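Local atomic coordinates of dihydroorotase (PDB entry 3PNU), a protein that probably catalyses the reversible, zinc-dependent cyclization of carbamoyl aspartate to dihydroorotate in the de novo synthesis of pyrimidines. Residues K255-K267 with A277-L289. Numbering follows the deposited sequence.
With ZN (zinc ion), chain D.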
loop_
_atom_site.group_PDB
_atom_site.type_symbol
_atom_site.label_atom_id
_atom_site.label_comp_id
_atom_site.label_asym_id
_atom_site.label_seq_id
_atom_site.Cartn_x
_atom_site.Cartn_y
_atom_site.Cartn_z
ATOM N N LYS A 255 12.100 -18.715 -20.981
ATOM C CA LYS A 255 10.687 -18.370 -21.160
ATOM C C LYS A 255 10.297 -17.011 -20.540
ATOM O O LYS A 255 9.114 -16.635 -20.539
ATOM C CB LYS A 255 9.788 -19.488 -20.636
ATOM C CG LYS A 255 10.089 -20.851 -21.263
ATOM C CD LYS A 255 8.921 -21.838 -21.140
ATOM C CE LYS A 255 8.427 -22.064 -19.714
ATOM N NZ LYS A 255 7.162 -22.897 -19.710
ATOM N N VAL A 256 11.291 -16.289 -20.012
ATOM C CA VAL A 256 11.070 -14.981 -19.433
ATOM C C VAL A 256 11.623 -13.923 -20.388
ATOM O O VAL A 256 12.683 -14.112 -20.977
ATOM C CB VAL A 256 11.696 -14.874 -18.053
ATOM C CG1 VAL A 256 11.853 -13.423 -17.653
ATOM C CG2 VAL A 256 10.843 -15.646 -17.039
ATOM N N MET A 257 10.885 -12.830 -20.551
ATOM C CA MET A 257 11.255 -11.749 -21.455
ATOM C C MET A 257 11.088 -10.442 -20.724
ATOM O O MET A 257 10.231 -10.319 -19.868
ATOM C CB MET A 257 10.307 -11.732 -22.649
ATOM C CG MET A 257 10.364 -12.961 -23.540
ATOM S SD MET A 257 8.903 -13.126 -24.593
ATOM C CE MET A 257 7.702 -13.808 -23.461
ATOM N N PHE A 258 11.901 -9.449 -21.045
ATOM C CA PHE A 258 11.734 -8.176 -20.393
ATOM C C PHE A 258 10.538 -7.450 -20.979
ATOM O O PHE A 258 10.354 -7.410 -22.195
ATOM C CB PHE A 258 12.970 -7.310 -20.516
ATOM C CG PHE A 258 12.734 -5.913 -20.093
ATOM C CD1 PHE A 258 12.664 -5.595 -18.764
ATOM C CD2 PHE A 258 12.556 -4.922 -21.031
ATOM C CE1 PHE A 258 12.425 -4.286 -18.363
ATOM C CE2 PHE A 258 12.326 -3.617 -20.641
ATOM C CZ PHE A 258 12.250 -3.311 -19.301
ATOM N N GLY A 259 9.715 -6.919 -20.083
ATOM C CA GLY A 259 8.514 -6.144 -20.413
ATOM C C GLY A 259 8.446 -5.086 -19.322
ATOM O O GLY A 259 8.257 -5.409 -18.155
ATOM N N SER A 260 8.600 -3.824 -19.692
ATOM C CA SER A 260 8.683 -2.762 -18.696
ATOM C C SER A 260 7.384 -2.402 -18.030
ATOM O O SER A 260 7.369 -1.945 -16.922
ATOM C CB SER A 260 9.171 -1.477 -19.365
ATOM O OG SER A 260 8.156 -0.974 -20.249
ATOM N N ASP A 261 6.299 -2.584 -18.750
ATOM C CA ASP A 261 4.993 -2.104 -18.310
ATOM C C ASP A 261 5.124 -0.602 -18.009
ATOM O O ASP A 261 4.482 -0.106 -17.098
ATOM C CB ASP A 261 4.451 -2.869 -17.097
ATOM C CG ASP A 261 2.984 -2.545 -16.798
ATOM O OD1 ASP A 261 2.164 -2.319 -17.733
ATOM O OD2 ASP A 261 2.648 -2.547 -15.605
ATOM N N SER A 262 5.964 0.106 -18.770
ATOM C CA SER A 262 6.134 1.554 -18.594
ATOM C C SER A 262 4.802 2.196 -18.854
ATOM O O SER A 262 4.238 2.039 -19.934
ATOM C CB SER A 262 7.180 2.127 -19.539
ATOM O OG SER A 262 7.319 3.531 -19.386
ATOM N N ALA A 263 4.290 2.907 -17.849
ATOM C CA ALA A 263 2.973 3.529 -17.931
ATOM C C ALA A 263 2.969 4.901 -17.278
ATOM O O ALA A 263 2.975 5.025 -16.057
ATOM C CB ALA A 263 1.938 2.632 -17.262
ATOM N N PRO A 264 2.935 5.946 -18.101
ATOM C CA PRO A 264 2.950 7.291 -17.586
ATOM C C PRO A 264 1.582 7.819 -17.193
ATOM O O PRO A 264 0.545 7.376 -17.706
ATOM C CB PRO A 264 3.428 8.088 -18.794
ATOM C CG PRO A 264 2.777 7.386 -19.940
ATOM C CD PRO A 264 2.731 5.927 -19.562
ATOM N N HIS A 265 1.605 8.774 -16.280
ATOM C CA HIS A 265 0.414 9.474 -15.874
ATOM C C HIS A 265 0.738 10.959 -15.798
ATOM O O HIS A 265 1.806 11.346 -15.299
ATOM C CB HIS A 265 -0.137 8.946 -14.557
ATOM C CG HIS A 265 -0.761 7.596 -14.686
ATOM N ND1 HIS A 265 -2.025 7.414 -15.207
ATOM C CD2 HIS A 265 -0.295 6.361 -14.381
ATOM C CE1 HIS A 265 -2.313 6.124 -15.212
ATOM N NE2 HIS A 265 -1.281 5.464 -14.715
ATOM N N PRO A 266 -0.178 11.792 -16.319
ATOM C CA PRO A 266 0.041 13.233 -16.264
ATOM C C PRO A 266 -0.080 13.755 -14.839
ATOM O O PRO A 266 -1.069 13.474 -14.167
ATOM C CB PRO A 266 -1.076 13.808 -17.157
ATOM C CG PRO A 266 -2.135 12.747 -17.216
ATOM C CD PRO A 266 -1.455 11.426 -16.970
ATOM N N LYS A 267 0.933 14.484 -14.381
ATOM C CA LYS A 267 0.924 15.101 -13.050
ATOM C C LYS A 267 -0.024 16.316 -13.057
ATOM O O LYS A 267 -1.025 16.360 -12.333
ATOM C CB LYS A 267 2.351 15.541 -12.675
ATOM C CG LYS A 267 2.466 16.417 -11.422
ATOM C CD LYS A 267 3.884 16.980 -11.290
ATOM C CE LYS A 267 4.002 17.972 -10.138
ATOM N NZ LYS A 267 3.662 17.367 -8.811
ATOM N N ALA A 277 -2.065 4.258 -10.647
ATOM C CA ALA A 277 -1.129 3.148 -10.781
ATOM C C ALA A 277 -0.269 3.266 -12.031
ATOM O O ALA A 277 -0.752 3.655 -13.091
ATOM C CB ALA A 277 -1.899 1.810 -10.809
ATOM N N GLY A 278 1.006 2.924 -11.897
ATOM C CA GLY A 278 1.908 2.930 -13.026
ATOM C C GLY A 278 3.239 3.583 -12.743
ATOM O O GLY A 278 3.312 4.582 -12.033
ATOM N N VAL A 279 4.291 2.981 -13.289
ATOM C CA VAL A 279 5.635 3.503 -13.209
ATOM C C VAL A 279 6.020 3.802 -14.649
ATOM O O VAL A 279 5.787 2.986 -15.538
ATOM C CB VAL A 279 6.610 2.492 -12.637
ATOM C CG1 VAL A 279 8.012 3.046 -12.690
ATOM C CG2 VAL A 279 6.219 2.127 -11.216
ATOM N N PHE A 280 6.568 4.983 -14.893
ATOM C CA PHE A 280 7.005 5.370 -16.244
ATOM C C PHE A 280 8.498 5.247 -16.240
ATOM O O PHE A 280 9.203 6.198 -15.915
ATOM C CB PHE A 280 6.566 6.798 -16.587
ATOM C CG PHE A 280 7.144 7.319 -17.874
ATOM C CD1 PHE A 280 6.695 6.839 -19.096
ATOM C CD2 PHE A 280 8.124 8.301 -17.862
ATOM C CE1 PHE A 280 7.223 7.321 -20.284
ATOM C CE2 PHE A 280 8.654 8.793 -19.043
ATOM C CZ PHE A 280 8.204 8.305 -20.258
ATOM N N SER A 281 8.967 4.055 -16.600
ATOM C CA SER A 281 10.394 3.717 -16.578
ATOM C C SER A 281 11.129 3.756 -17.938
ATOM O O SER A 281 12.331 3.546 -17.980
ATOM C CB SER A 281 10.525 2.303 -15.999
ATOM O OG SER A 281 9.731 1.378 -16.745
ATOM N N ALA A 282 10.410 4.022 -19.027
ATOM C CA ALA A 282 11.004 4.010 -20.385
ATOM C C ALA A 282 12.364 4.686 -20.481
ATOM O O ALA A 282 13.335 4.070 -20.905
ATOM C CB ALA A 282 10.046 4.614 -21.398
ATOM N N PRO A 283 12.450 5.958 -20.080
ATOM C CA PRO A 283 13.733 6.655 -20.200
ATOM C C PRO A 283 14.915 6.096 -19.444
ATOM O O PRO A 283 16.026 6.426 -19.769
ATOM C CB PRO A 283 13.439 8.058 -19.649
ATOM C CG PRO A 283 11.992 8.056 -19.229
ATOM C CD PRO A 283 11.332 6.884 -19.837
ATOM N N VAL A 284 14.704 5.246 -18.460
ATOM C CA VAL A 284 15.828 4.800 -17.639
ATOM C C VAL A 284 16.106 3.301 -17.638
ATOM O O VAL A 284 17.022 2.841 -16.948
ATOM C CB VAL A 284 15.595 5.288 -16.179
ATOM C CG1 VAL A 284 15.589 6.825 -16.114
ATOM C CG2 VAL A 284 14.252 4.744 -15.618
ATOM N N ILE A 285 15.356 2.546 -18.448
ATOM C CA ILE A 285 15.461 1.064 -18.465
ATOM C C ILE A 285 16.838 0.492 -18.733
ATOM O O ILE A 285 17.382 -0.263 -17.920
ATOM C CB ILE A 285 14.541 0.445 -19.534
ATOM C CG1 ILE A 285 13.075 0.694 -19.202
ATOM C CG2 ILE A 285 14.811 -1.056 -19.641
ATOM C CD1 ILE A 285 12.140 0.513 -20.369
ATOM N N LEU A 286 17.401 0.833 -19.888
ATOM C CA LEU A 286 18.689 0.270 -20.273
ATOM C C LEU A 286 19.790 0.519 -19.272
ATOM O O LEU A 286 20.457 -0.430 -18.837
ATOM C CB LEU A 286 19.102 0.743 -21.672
ATOM C CG LEU A 286 18.201 0.202 -22.780
ATOM C CD1 LEU A 286 18.674 0.738 -24.127
ATOM C CD2 LEU A 286 18.199 -1.328 -22.747
ATOM N N PRO A 287 19.990 1.780 -18.891
ATOM C CA PRO A 287 21.088 1.990 -17.940
ATOM C C PRO A 287 20.835 1.291 -16.591
ATOM O O PRO A 287 21.750 0.636 -16.046
ATOM C CB PRO A 287 21.173 3.524 -17.815
ATOM C CG PRO A 287 19.918 4.071 -18.463
ATOM C CD PRO A 287 19.402 3.038 -19.393
ATOM N N VAL A 288 19.602 1.385 -16.078
ATOM C CA VAL A 288 19.293 0.737 -14.803
ATOM C C VAL A 288 19.526 -0.769 -14.940
ATOM O O VAL A 288 20.193 -1.364 -14.093
ATOM C CB VAL A 288 17.864 1.048 -14.292
ATOM C CG1 VAL A 288 17.660 0.416 -12.900
ATOM C CG2 VAL A 288 17.615 2.571 -14.243
ATOM N N LEU A 289 19.016 -1.375 -16.021
ATOM C CA LEU A 289 19.242 -2.817 -16.262
ATOM C C LEU A 289 20.726 -3.147 -16.393
ATOM O O LEU A 289 21.205 -4.177 -15.894
ATOM C CB LEU A 289 18.510 -3.313 -17.516
ATOM C CG LEU A 289 17.005 -3.619 -17.414
ATOM C CD1 LEU A 289 16.447 -4.001 -18.773
ATOM C CD2 LEU A 289 16.734 -4.722 -16.406
HETATM ZN ZN ZN D . 0.390 -3.009 -18.731
HETATM O O HOH W 1 9.380 -1.047 -15.703
HETATM O O HOH W 2 3.862 0.364 -14.413
HETATM O O HOH W 3 0.064 -3.485 -16.392
#
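Ser262 reaches across to the backbone ahead of helix 285-296: its OG lies anti to its own backbone N (chi1 179°) and accepts from Ala282 N at 3.2 Å, in a moderately bent bond. The same hydroxyl sits against CD1 of the Phe280 ring, and Pro264 crowds that ring atom as well, its CB 3.5 Å from Phe280 CD1. Ile46 of helix 40-51 touches both Pro264 and Phe280. Next to Ser262, Ala263 N donates almost straight to Val279 O (2.8 Å, 173° at the hydrogen). In this TIM-barrel amidohydrolase, strand 256-258 runs out into the active-site loop, where Asp261, the predicted active-site residue, binds zinc through OD1 at 2.1 Å, with His34, His36 and the carboxylated Lys116. Ser260 OG accepts from Ser262 N in an ST turn that spans Asp261, and is also hydrogen-bonded to Asp32 OD2. Two waters join the segments here, one between Ser260 O and Ser281 OG, the other between Asp261 O and Val279 N. Further out, His265 brings the edge of its imidazole to Ala277; NE2 points its N-H at Ala277 O, 2.5 Å away and well bent, a length that is doubtful in a 2.4 Å model. Both residues are predicted to bind substrate. At the strand end, Phe258 slots against the helix, with Leu289 CD1 over one ring face, 4.1 Å from the centroid, and Ser260 N over the other. Ile285 meets the far end of the ring, CG2 lying 3.4 Å from Phe258 CZ, while its CD1 also packs on Ser260 CB.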